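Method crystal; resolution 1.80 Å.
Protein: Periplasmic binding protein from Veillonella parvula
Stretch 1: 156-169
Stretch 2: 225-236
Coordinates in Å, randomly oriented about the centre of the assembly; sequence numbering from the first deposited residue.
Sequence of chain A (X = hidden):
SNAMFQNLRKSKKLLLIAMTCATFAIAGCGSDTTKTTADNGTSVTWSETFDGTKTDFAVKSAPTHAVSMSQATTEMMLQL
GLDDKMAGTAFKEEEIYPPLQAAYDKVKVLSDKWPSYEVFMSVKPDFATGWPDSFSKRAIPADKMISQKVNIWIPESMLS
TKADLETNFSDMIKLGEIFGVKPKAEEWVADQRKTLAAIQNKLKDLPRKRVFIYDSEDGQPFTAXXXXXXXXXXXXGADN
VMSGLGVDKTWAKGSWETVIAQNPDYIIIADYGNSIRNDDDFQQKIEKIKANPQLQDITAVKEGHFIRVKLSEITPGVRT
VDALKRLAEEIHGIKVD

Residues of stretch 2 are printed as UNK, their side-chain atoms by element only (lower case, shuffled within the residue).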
ATOM      1  N   GLU A 156      -5.283  -8.555  -5.237  1.00 13.38           N
ATOM      2  CA  GLU A 156      -5.621  -7.931  -6.512  1.00 17.29           C
ATOM      3  C   GLU A 156      -5.288  -6.451  -6.518  1.00 14.52           C
ATOM      4  O   GLU A 156      -5.032  -5.877  -7.579  1.00 13.19           O
ATOM      5  CB  GLU A 156      -7.101  -8.132  -6.837  1.00 18.23           C
ATOM      6  CG  GLU A 156      -7.474  -9.585  -7.131  1.00 29.51           C
ATOM      7  CD  GLU A 156      -6.876 -10.096  -8.433  1.00 51.01           C
ATOM      8  OE1 GLU A 156      -6.811  -9.313  -9.409  1.00 60.51           O
ATOM      9  OE2 GLU A 156      -6.470 -11.281  -8.477  1.00 55.45           O
ATOM     10  N   SER A 157      -5.289  -5.828  -5.342  1.00 12.90           N
ATOM     11  CA  SER A 157      -5.057  -4.381  -5.266  1.00 13.38           C
ATOM     12  C   SER A 157      -3.614  -4.042  -5.641  1.00 14.14           C
ATOM     13  O   SER A 157      -3.266  -2.884  -5.887  1.00 15.11           O
ATOM     14  CB  SER A 157      -5.423  -3.829  -3.877  1.00 16.91           C
ATOM     15  OG  SER A 157      -4.692  -4.490  -2.851  1.00 20.77           O
HETATM   16  N   MSE A 158      -2.778  -5.069  -5.681  1.00 16.34           N
HETATM   17  CA  MSE A 158      -1.373  -4.909  -6.025  1.00 18.64           C
HETATM   18  C   MSE A 158      -1.054  -5.361  -7.447  1.00 22.61           C
HETATM   19  O   MSE A 158       0.107  -5.366  -7.844  1.00 27.11           O
HETATM   20  CB  MSE A 158      -0.511  -5.710  -5.043  1.00 19.62           C
HETATM   21  CG  MSE A 158      -0.678  -5.290  -3.595  1.00 12.26           C
HETATM   22 SE   MSE A 158       0.380  -6.464  -2.458  0.66 24.28          SE
HETATM   23  CE  MSE A 158      -0.203  -5.628  -0.823  1.00 16.93           C
ATOM     24  N   LEU A 159      -2.080  -5.720  -8.215  1.00 18.67           N
ATOM     25  CA  LEU A 159      -1.873  -6.336  -9.531  1.00 18.60           C
ATOM     26  C   LEU A 159      -2.100  -5.440 -10.743  1.00 24.51           C
ATOM     27  O   LEU A 159      -1.664  -5.772 -11.850  1.00 24.39           O
ATOM     28  CB  LEU A 159      -2.740  -7.591  -9.685  1.00 17.55           C
ATOM     29  CG  LEU A 159      -2.252  -8.785  -8.872  1.00 23.13           C
ATOM     30  CD1 LEU A 159      -3.121 -10.013  -9.136  1.00 23.98           C
ATOM     31  CD2 LEU A 159      -0.807  -9.067  -9.233  1.00 20.29           C
ATOM     32  N   SER A 160      -2.794  -4.320 -10.564  1.00 16.47           N
ATOM     33  CA  SER A 160      -3.103  -3.484 -11.724  1.00 22.20           C
ATOM     34  C   SER A 160      -3.494  -2.064 -11.356  1.00 18.72           C
ATOM     35  O   SER A 160      -3.743  -1.756 -10.186  1.00 21.59           O
ATOM     36  CB  SER A 160      -4.230  -4.100 -12.554  1.00 26.65           C
ATOM     37  OG  SER A 160      -5.495  -3.678 -12.068  1.00 22.19           O
ATOM     38  N   THR A 161      -3.564  -1.211 -12.372  1.00 18.50           N
ATOM     39  CA  THR A 161      -3.956   0.180 -12.177  1.00 15.26           C
ATOM     40  C   THR A 161      -5.466   0.353 -12.040  1.00 18.91           C
ATOM     41  O   THR A 161      -5.958   1.471 -11.907  1.00 20.64           O
ATOM     42  CB  THR A 161      -3.442   1.072 -13.309  1.00 22.84           C
ATOM     43  OG1 THR A 161      -3.804   0.484 -14.562  1.00 21.81           O
ATOM     44  CG2 THR A 161      -1.930   1.182 -13.246  1.00 22.35           C
ATOM     45  N   LYS A 162      -6.207  -0.750 -12.082  1.00 18.07           N
ATOM     46  CA  LYS A 162      -7.638  -0.703 -11.800  1.00 24.99           C
ATOM     47  C   LYS A 162      -7.915  -0.643 -10.294  1.00 24.97           C
ATOM     48  O   LYS A 162      -9.035  -0.329  -9.880  1.00 21.80           O
ATOM     49  CB  LYS A 162      -8.320  -1.953 -12.361  1.00 38.35           C
ATOM     50  CG  LYS A 162      -8.472  -1.970 -13.868  1.00 45.56           C
ATOM     51  CD  LYS A 162      -9.350  -3.144 -14.297  1.00 53.59           C
ATOM     52  CE  LYS A 162      -9.864  -2.946 -15.712  1.00 61.32           C
ATOM     53  NZ  LYS A 162     -10.399  -1.564 -15.892  1.00 63.67           N
ATOM     54  N   ALA A 163      -6.905  -0.954  -9.481  1.00 19.02           N
ATOM     55  CA  ALA A 163      -7.101  -1.118  -8.037  1.00 15.46           C
ATOM     56  C   ALA A 163      -7.666   0.117  -7.352  1.00 13.82           C
ATOM     57  O   ALA A 163      -7.230   1.238  -7.604  1.00 15.51           O
ATOM     58  CB  ALA A 163      -5.805  -1.505  -7.369  1.00 15.64           C
ATOM     59  N   ASP A 164      -8.631  -0.091  -6.460  1.00 15.76           N
ATOM     60  CA  ASP A 164      -9.096   0.997  -5.599  1.00 16.08           C
ATOM     61  C   ASP A 164      -9.356   0.482  -4.183  1.00 14.15           C
ATOM     62  O   ASP A 164      -8.975  -0.652  -3.852  1.00 12.77           O
ATOM     63  CB  ASP A 164     -10.319   1.712  -6.205  1.00 13.32           C
ATOM     64  CG  ASP A 164     -11.523   0.791  -6.399  1.00 27.34           C
ATOM     65  OD1 ASP A 164     -11.625  -0.237  -5.701  1.00 21.65           O
ATOM     66  OD2 ASP A 164     -12.383   1.112  -7.256  1.00 29.98           O
ATOM     67  N   LEU A 165      -9.991   1.292  -3.344  1.00 11.86           N
ATOM     68  CA  LEU A 165     -10.195   0.882  -1.951  1.00 12.59           C
ATOM     69  C   LEU A 165     -11.083  -0.354  -1.856  1.00 12.98           C
ATOM     70  O   LEU A 165     -10.845  -1.232  -1.029  1.00 14.53           O
ATOM     71  CB  LEU A 165     -10.789   2.019  -1.120  1.00 13.02           C
ATOM     72  CG  LEU A 165     -10.963   1.693   0.370  1.00 17.67           C
ATOM     73  CD1 LEU A 165      -9.628   1.351   1.041  1.00 16.11           C
ATOM     74  CD2 LEU A 165     -11.667   2.837   1.111  1.00 16.85           C
ATOM     75  N   GLU A 166     -12.100  -0.433  -2.716  1.00 13.59           N
ATOM     76  CA  GLU A 166     -12.973  -1.623  -2.737  1.00 15.19           C
ATOM     77  C   GLU A 166     -12.196  -2.893  -3.096  1.00 17.61           C
ATOM     78  O   GLU A 166     -12.493  -3.968  -2.582  1.00 15.05           O
ATOM     79  CB  GLU A 166     -14.152  -1.437  -3.708  1.00 19.33           C
ATOM     80  CG  GLU A 166     -15.216  -0.451  -3.231  1.00 25.61           C
ATOM     81  CD  GLU A 166     -15.934  -0.915  -1.964  1.00 31.40           C
ATOM     82  OE1 GLU A 166     -16.056  -2.149  -1.731  1.00 29.23           O
ATOM     83  OE2 GLU A 166     -16.381  -0.042  -1.186  1.00 36.14           O
ATOM     84  N   THR A 167     -11.210  -2.775  -3.986  1.00 15.01           N
ATOM     85  CA  THR A 167     -10.352  -3.924  -4.305  1.00 16.40           C
ATOM     86  C   THR A 167      -9.604  -4.413  -3.060  1.00 16.43           C
ATOM     87  O   THR A 167      -9.497  -5.616  -2.816  1.00 19.22           O
ATOM     88  CB  THR A 167      -9.306  -3.551  -5.372  1.00 16.76           C
ATOM     89  OG1 THR A 167      -9.943  -2.808  -6.417  1.00 16.72           O
ATOM     90  CG2 THR A 167      -8.645  -4.821  -5.941  1.00 16.67           C
ATOM     91  N   ASN A 168      -9.078  -3.473  -2.287  1.00 10.65           N
ATOM     92  CA  ASN A 168      -8.387  -3.767  -1.026  1.00 12.59           C
ATOM     93  C   ASN A 168      -9.332  -4.439  -0.024  1.00 17.01           C
ATOM     94  O   ASN A 168      -8.938  -5.374   0.686  1.00 16.23           O
ATOM     95  CB  ASN A 168      -7.834  -2.442  -0.464  1.00 17.55           C
ATOM     96  CG  ASN A 168      -6.715  -2.623   0.575  1.00 26.10           C
ATOM     97  OD1 ASN A 168      -5.827  -1.764   0.690  1.00 22.13           O
ATOM     98  ND2 ASN A 168      -6.769  -3.700   1.350  1.00 24.95           N
ATOM     99  N   PHE A 169     -10.582  -3.979   0.031  1.00 13.30           N
ATOM    100  CA  PHE A 169     -11.576  -4.599   0.915  1.00 11.45           C
ATOM    101  C   PHE A 169     -11.820  -6.047   0.491  1.00 15.56           C
ATOM    102  O   PHE A 169     -11.845  -6.942   1.331  1.00 17.03           O
ATOM    103  CB  PHE A 169     -12.903  -3.831   0.888  1.00 13.62           C
ATOM    104  CG  PHE A 169     -12.870  -2.510   1.616  1.00 17.76           C
ATOM    105  CD1 PHE A 169     -11.837  -2.196   2.494  1.00 14.81           C
ATOM    106  CD2 PHE A 169     -13.892  -1.582   1.428  1.00 16.36           C
ATOM    107  CE1 PHE A 169     -11.825  -0.981   3.173  1.00 20.48           C
ATOM    108  CE2 PHE A 169     -13.888  -0.368   2.100  1.00 14.32           C
ATOM    109  CZ  PHE A 169     -12.853  -0.065   2.979  1.00 13.34           C
ATOM    110  N   UNK A 225       0.617   8.098 -10.827  1.00 18.63           N
ATOM    111  CA  UNK A 225      -0.240   8.463 -11.960  1.00 16.57           C
ATOM    112  C   UNK A 225      -1.630   7.856 -11.834  1.00 19.37           C
ATOM    113  O   UNK A 225      -2.595   8.557 -11.522  1.00 22.58           O
ATOM    114  c   UNK A 225       3.940   9.563 -13.448  1.00 20.51           C
ATOM    115  c   UNK A 225       3.777  10.617 -14.341  1.00 22.75           C
ATOM    116  c   UNK A 225       2.539  10.847 -14.913  1.00 17.14           C
ATOM    117  c   UNK A 225       1.598   8.970 -13.671  1.00 17.16           C
ATOM    118  c   UNK A 225       1.446  10.027 -14.566  1.00 17.41           C
ATOM    119  c   UNK A 225       0.420   8.085 -13.306  1.00 13.00           C
ATOM    120  c   UNK A 225       2.854   8.747 -13.115  1.00 18.44           C
ATOM    121  N   UNK A 226      -1.734   6.558 -12.078  1.00 14.81           N
ATOM    122  CA  UNK A 226      -3.039   5.901 -12.050  1.00 18.20           C
ATOM    123  C   UNK A 226      -3.063   4.803 -11.001  1.00 17.17           C
ATOM    124  O   UNK A 226      -2.023   4.420 -10.472  1.00 21.79           O
ATOM    125  o   UNK A 226      -5.315   7.369 -13.521  1.00 24.90           O
ATOM    126  c   UNK A 226      -3.385   5.309 -13.432  1.00 16.80           C
ATOM    127  c   UNK A 226      -3.415   6.335 -14.584  1.00 24.17           C
ATOM    128  o   UNK A 226      -4.351   8.467 -15.161  1.00 19.95           O
ATOM    129  c   UNK A 226      -4.429   7.466 -14.404  1.00 21.90           C
ATOM    130  N   UNK A 227      -4.252   4.303 -10.682  1.00 16.98           N
ATOM    131  CA  UNK A 227      -4.344   3.168  -9.787  1.00 15.35           C
ATOM    132  C   UNK A 227      -4.639   3.533  -8.347  1.00 18.13           C
ATOM    133  O   UNK A 227      -5.230   4.573  -8.053  1.00 12.54           O
ATOM    134  N   UNK A 228      -4.197   2.673  -7.442  1.00 12.62           N
ATOM    135  CA  UNK A 228      -4.643   2.722  -6.058  1.00 15.37           C
ATOM    136  C   UNK A 228      -4.524   4.096  -5.392  1.00 15.32           C
ATOM    137  O   UNK A 228      -5.501   4.608  -4.825  1.00 15.59           O
ATOM    138  c   UNK A 228      -3.904   1.661  -5.238  1.00 15.45           C
ATOM    139  c   UNK A 228      -5.581   0.599  -3.708  1.00 13.51           C
ATOM    140  c   UNK A 228      -4.522   1.901  -1.509  1.00 17.05           C
ATOM    141  c   UNK A 228      -5.595   1.043  -1.367  1.00 18.71           C
ATOM    142  o   UNK A 228      -6.143   0.843  -0.124  1.00 19.52           O
ATOM    143  c   UNK A 228      -3.982   2.103  -2.768  1.00 17.61           C
ATOM    144  c   UNK A 228      -4.498   1.449  -3.879  1.00 13.00           C
ATOM    145  c   UNK A 228      -6.132   0.393  -2.459  1.00 14.15           C
ATOM    146  N   UNK A 229      -3.340   4.703  -5.449  1.00 11.83           N
ATOM    147  CA  UNK A 229      -3.113   5.959  -4.739  1.00 14.44           C
ATOM    148  C   UNK A 229      -4.064   7.040  -5.253  1.00 13.60           C
ATOM    149  O   UNK A 229      -4.661   7.792  -4.474  1.00 12.78           O
ATOM    150  c   UNK A 229      -1.469   7.803  -4.232  1.00 13.12           C
ATOM    151  c   UNK A 229      -1.659   6.441  -4.901  1.00 11.43           C
ATOM    152  o   UNK A 229      -0.767   5.488  -4.299  1.00 16.39           O
ATOM    153  N   UNK A 230      -4.216   7.108  -6.567  1.00 12.91           N
ATOM    154  CA  UNK A 230      -5.120   8.077  -7.170  1.00 11.22           C
ATOM    155  C   UNK A 230      -6.558   7.817  -6.745  1.00 19.83           C
ATOM    156  O   UNK A 230      -7.288   8.739  -6.371  1.00 11.26           O
ATOM    157  o   UNK A 230      -3.734   8.497  -9.088  1.00 15.32           O
ATOM    158  c   UNK A 230      -5.015   7.988  -8.694  1.00 14.84           C
ATOM    159  c   UNK A 230      -6.119   8.798  -9.364  1.00 13.10           C
ATOM    160  N   UNK A 231      -6.967   6.555  -6.794  1.00 13.42           N
ATOM    161  CA  UNK A 231      -8.352   6.211  -6.492  1.00 11.61           C
ATOM    162  C   UNK A 231      -8.770   6.425  -5.041  1.00 15.88           C
ATOM    163  O   UNK A 231      -9.897   6.836  -4.783  1.00 17.84           O
ATOM    164  n   UNK A 231      -8.235   3.519  -8.955  1.00 17.74           N
ATOM    165  o   UNK A 231      -9.019   5.626  -9.131  1.00 21.32           O
ATOM    166  c   UNK A 231      -8.653   4.669  -8.436  1.00 19.09           C
ATOM    167  c   UNK A 231      -8.643   4.785  -6.942  1.00 11.83           C
ATOM    168  N   UNK A 232      -7.875   6.168  -4.091  1.00 12.36           N
ATOM    169  CA  UNK A 232      -8.235   6.370  -2.687  1.00 13.97           C
ATOM    170  C   UNK A 232      -8.272   7.865  -2.337  1.00 12.93           C
ATOM    171  O   UNK A 232      -9.118   8.309  -1.562  1.00 16.83           O
ATOM    172  c   UNK A 232      -7.438   4.100  -2.002  1.00 14.67           C
ATOM    173  c   UNK A 232      -5.857   6.036  -1.873  1.00 16.33           C
ATOM    174  c   UNK A 232      -5.170   6.330  -0.582  1.00 23.87           C
ATOM    175  c   UNK A 232      -7.315   5.589  -1.723  1.00 12.41           C
ATOM    176  N   UNK A 233      -7.377   8.649  -2.932  1.00 12.45           N
ATOM    177  CA  UNK A 233      -7.377  10.094  -2.699  1.00  9.00           C
ATOM    178  C   UNK A 233      -8.634  10.764  -3.251  1.00 12.13           C
ATOM    179  O   UNK A 233      -9.128  11.741  -2.679  1.00 12.19           O
ATOM    180  c   UNK A 233      -3.608  11.003  -3.233  1.00 16.57           C
ATOM    181  c   UNK A 233      -4.824  10.409  -2.516  1.00 14.26           C
ATOM    182  c   UNK A 233      -4.912  10.910  -1.074  1.00 21.64           C
ATOM    183  c   UNK A 233      -6.107  10.759  -3.281  1.00 11.90           C
ATOM    184  N   UNK A 234      -9.183  10.225  -4.333  1.00 12.71           N
ATOM    185  CA  UNK A 234     -10.439  10.754  -4.866  1.00 16.63           C
ATOM    186  C   UNK A 234     -11.586  10.631  -3.854  1.00 20.96           C
ATOM    187  O   UNK A 234     -12.534  11.419  -3.876  1.00 12.04           O
ATOM    188  n   UNK A 234      -9.845   9.890 -11.138  1.00 38.06           N
ATOM    189  c   UNK A 234      -9.979  10.564  -7.365  1.00 28.91           C
ATOM    190  c   UNK A 234     -10.801  10.064  -6.188  1.00 17.83           C
ATOM    191  c   UNK A 234     -10.397   9.917  -8.678  1.00 38.80           C
ATOM    192  c   UNK A 234      -9.735  10.640  -9.852  1.00 43.05           C
ATOM    193  N   UNK A 235     -11.494   9.658  -2.956  1.00 14.35           N
ATOM    194  CA  UNK A 235     -12.543   9.468  -1.944  1.00 16.33           C
ATOM    195  C   UNK A 235     -12.694  10.655  -0.979  1.00 12.63           C
ATOM    196  O   UNK A 235     -13.750  10.815  -0.355  1.00 17.00           O
ATOM    197  c   UNK A 235     -12.370   6.868  -1.898  1.00 17.81           C
ATOM    198  c   UNK A 235     -11.943   5.746  -0.949  1.00 15.68           C
ATOM    199  c   UNK A 235     -12.290   8.189  -1.134  1.00 14.98           C
ATOM    200  c   UNK A 235     -13.772   6.607  -2.442  1.00 18.59           C
ATOM    201  N   UNK A 236     -11.647  11.465  -0.834  1.00 12.97           N
ATOM    202  CA  UNK A 236     -11.702  12.613   0.071  1.00 13.57           C
ATOM    203  C   UNK A 236     -11.539  13.927  -0.677  1.00 17.14           C
ATOM    204  O   UNK A 236     -11.050  14.909  -0.121  1.00 16.74           O
ATOM    205  c   UNK A 236     -10.966  11.407   2.172  1.00 13.05           C
ATOM    206  c   UNK A 236      -8.107  12.625   1.669  1.00 16.88           C
ATOM    207  c   UNK A 236     -10.645  12.546   1.201  1.00 14.43           C
ATOM    208  c   UNK A 236      -9.233  12.398   0.615  1.00 12.83           C
TER
HETATM  209  O   HOH W   1      -3.011   0.283  -8.441  1.00 15.19           O
HETATM  210  O   HOH W   2      -8.139   3.050 -11.843  1.00 27.71           O
HETATM  211  O   HOH W   3     -11.080   3.969  -3.843  1.00 18.70           O

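Position 225 carries seven carbons, one followed by a ring of six. No oxygen is attached, and the ring stays 7.3 Å or more from stretch 1. This is Phe225.

Position 226 has three carbons, the third bearing two oxygens: a carboxylate on a two-carbon stem. Its CB lies 4.2 Å from CB of Thr161, and the end of the chain leads away. This is Glu226; its carboxylate is bonded elsewhere in the structure.

Position 227 has no side-chain atoms. Its CA sits 3.2 Å from Thr161 O, a CA-H...O contact. With phi 98° and psi -153°, a CB would jam against the preceding carbonyl oxygen. It would also stand 3.3 Å from CA of Thr161, which is tight. This is Gly227, the N-cap of the helix that follows.

Position 228 shows one carbon, then a six-carbon ring bearing one oxygen. The ring lies along Ala163, Asp164 and Leu165, and its oxygen reaches 2.7 Å from OD1 of Asn168. A ring with a hydroxyl is Tyr228. Its CD1 packs 4.2 Å from CB of Ala163, and O of Asp164 meets the ring edge, 3.3 Å from CE1.

Position 229 has one carbon carrying an oxygen and a second carbon. It points away from stretch 1 and touches none of it. This fork is Thr229.

Position 230 repeats that fork and again makes no contact across. Its oxygen donates to the backbone O of Phe225, at 2.7 Å. This is Thr230.

Position 231 has two carbons, the second carrying two further atoms, one oxygen and one nitrogen. The nitrogen is 2.8 Å from O of Ala163, and CB is 3.6 Å from CB of Asp164. A short amide is Asn231.

Position 232 has four carbons, forked at the first, with one arm two carbons long. The short arm lies 4.0 Å from CB of Leu165. This is Ile232, and the touching atom is CG2.

Position 233 has four carbons forked at the second. It is out of reach of stretch 1. This is Leu233.

Position 234 has four carbons in a row ending in nitrogen. It is exposed and extended. This is Lys234.

Position 235 again has four carbons forked at the second, but points toward stretch 1. One terminal carbon is 3.6 Å from CD2 of Leu165. This is Leu235.

Position 236 has four carbons forked at the first, one arm two carbons long. It is buried but does not touch stretch 1. This is Ile236.

The contact sets a turn and the start of the helix after it against the helix of stretch 2 and the residues at either end of it. Gly227 lets the backbones come close, with its CA 3.8 Å from CA of Thr161. Asn231 ND2 donates to Ala163 O at 2.8 Å, with a nearly straight angle of 166°. Tyr228 has the most surface covered by the other stretch, while Ile232 and Leu235 pack against Leu165. Water 1 links Ser160 O to Tyr228 N, and water 2 links Thr161 O to Asn231 ND2.

Stretch 2 (225-236) FEGYTTNILKLI
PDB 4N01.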